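Local coordinates for BH2602 protein (Bacillus halodurans, PDB 3NWZ) that probably hydrolyses acyl-CoA thioesters as a PaaI-like member of the thioesterase superfamily and binds coenzyme A, at the interface of chains A and B. Sequence-based numbering; all coordinates share one arbitrary frame. Chains: chain A/B, BH2602 protein.

The interface of chains A and B. Residues chain A 46-48; chain B 24, 28, 72-73, 75.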
loop_
_atom_site.group_PDB
_atom_site.type_symbol
_atom_site.label_atom_id
_atom_site.label_comp_id
_atom_site.label_asym_id
_atom_site.label_seq_id
_atom_site.Cartn_x
_atom_site.Cartn_y
_atom_site.Cartn_z
ATOM N N THR A 46 -9.991 15.909 -20.101
ATOM C CA THR A 46 -8.778 15.206 -20.522
ATOM C C THR A 46 -8.963 14.114 -21.576
ATOM O O THR A 46 -10.060 13.580 -21.776
ATOM C CB THR A 46 -8.100 14.519 -19.334
ATOM O OG1 THR A 46 -8.938 13.441 -18.881
ATOM C CG2 THR A 46 -7.876 15.496 -18.212
ATOM N N TYR A 47 -7.850 13.764 -22.213
ATOM C CA TYR A 47 -7.834 12.736 -23.245
ATOM C C TYR A 47 -8.055 11.357 -22.650
ATOM O O TYR A 47 -8.736 10.518 -23.243
ATOM C CB TYR A 47 -6.493 12.748 -23.989
ATOM C CG TYR A 47 -6.279 13.985 -24.813
ATOM C CD1 TYR A 47 -5.662 15.104 -24.268
ATOM C CD2 TYR A 47 -6.752 14.061 -26.121
ATOM C CE1 TYR A 47 -5.526 16.276 -25.005
ATOM C CE2 TYR A 47 -6.623 15.223 -26.858
ATOM C CZ TYR A 47 -6.014 16.330 -26.296
ATOM O OH TYR A 47 -5.938 17.509 -27.002
ATOM N N LEU A 48 -7.471 11.123 -21.480
ATOM C CA LEU A 48 -7.597 9.831 -20.822
ATOM C C LEU A 48 -9.052 9.472 -20.539
ATOM O O LEU A 48 -9.498 8.382 -20.879
ATOM C CB LEU A 48 -6.782 9.826 -19.530
ATOM C CG LEU A 48 -5.830 8.628 -19.430
ATOM C CD1 LEU A 48 -6.599 7.344 -19.085
ATOM C CD2 LEU A 48 -5.075 8.470 -20.753
ATOM N N GLU B 24 -1.975 20.970 -30.691
ATOM C CA GLU B 24 -1.877 19.714 -29.946
ATOM C C GLU B 24 -2.937 18.692 -30.378
ATOM O O GLU B 24 -2.695 17.493 -30.306
ATOM C CB GLU B 24 -1.990 19.956 -28.444
ATOM C CG GLU B 24 -3.356 20.405 -28.002
ATOM C CD GLU B 24 -3.582 20.183 -26.525
ATOM O OE1 GLU B 24 -2.784 20.722 -25.720
ATOM O OE2 GLU B 24 -4.552 19.472 -26.173
ATOM N N VAL B 28 -1.487 15.219 -31.132
ATOM C CA VAL B 28 -1.860 14.108 -30.262
ATOM C C VAL B 28 -2.372 12.986 -31.146
ATOM O O VAL B 28 -2.079 11.811 -30.919
ATOM C CB VAL B 28 -2.974 14.518 -29.255
ATOM C CG1 VAL B 28 -3.877 13.331 -28.944
ATOM C CG2 VAL B 28 -2.340 15.038 -27.978
ATOM N N PRO B 72 0.295 15.503 -23.887
ATOM C CA PRO B 72 -1.069 15.783 -23.417
ATOM C C PRO B 72 -1.921 14.518 -23.256
ATOM O O PRO B 72 -2.907 14.499 -22.522
ATOM C CB PRO B 72 -1.614 16.725 -24.489
ATOM C CG PRO B 72 -0.377 17.464 -24.935
ATOM C CD PRO B 72 0.598 16.311 -25.081
ATOM N N LEU B 73 -1.540 13.455 -23.943
ATOM C CA LEU B 73 -2.273 12.204 -23.839
ATOM C C LEU B 73 -2.087 11.566 -22.446
ATOM O O LEU B 73 -2.764 10.594 -22.106
ATOM C CB LEU B 73 -1.773 11.244 -24.914
ATOM C CG LEU B 73 -2.381 9.850 -24.983
ATOM C CD1 LEU B 73 -3.744 9.896 -25.664
ATOM C CD2 LEU B 73 -1.439 8.951 -25.762
ATOM N N ASN B 75 -1.335 13.760 -19.366
ATOM C CA ASN B 75 -1.521 14.733 -18.294
ATOM C C ASN B 75 -2.946 14.838 -17.759
ATOM O O ASN B 75 -3.890 14.338 -18.365
ATOM C CB ASN B 75 -1.060 16.105 -18.775
ATOM C CG ASN B 75 0.408 16.125 -19.149
ATOM O OD1 ASN B 75 0.913 17.127 -19.651
ATOM N ND2 ASN B 75 1.102 15.017 -18.902
#
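At the two-fold interface between two chains of the PaaI-like thioesterase (hot-dog) family, the start of the short helix 47-52 of chain A packs against helix 23-40 and the loop at residues 72-75 of chain B. A:Tyr47 carries the contact: its ring reaches across to B:Glu24 and B:Val28 on the helix and to B:Pro72 on the loop. CG of the tyrosine stands anti to its carbonyl carbon (chi1 -68°), which sends the ring away from its own short helix towards the partner. The phenol OH donates a hydrogen bond to the carboxylate oxygen OE2 of B:Glu24, 2.5 Å away. OE2 lies at the rim of the ring, in the ring plane, and receives the phenol on its anti side, the phenol oxygen lying 19° out of the carboxylate plane. The ring and carboxylate planes are turned 38° apart. With CG of B:Glu24 between the backbone N and the carbonyl carbon and the chain extended beyond it, the carboxylate reaches the phenol end of the ring. The methyl CG2 of B:Val28 sits 4.2 Å above one face of the A:Tyr47 ring, offset towards its rim. The other methyl, CG1, on the same side, packs 3.9 Å from ring carbon CE2. B:Pro72 runs alongside the tyrosine, pointing the same way, and approaches from the valine side of the ring, with its CB 4.0 Å from CE1. The carbonyl oxygen O of B:Pro72 lies near CD1 of A:Tyr47, at 3.3 Å. At the next residue of each chain, the methyl CD2 of A:Leu48, on helix 47-52, lies 3.4 Å from the carbonyl oxygen O of B:Leu73, on the loop. A:Thr46 borders the patch more loosely, its methyl CG2 lying 4.2 Å from the backbone O of B:Asn75. The two-fold symmetry repeats this patch with the chains exchanged, as would suit an oligomer of the hot-dog type.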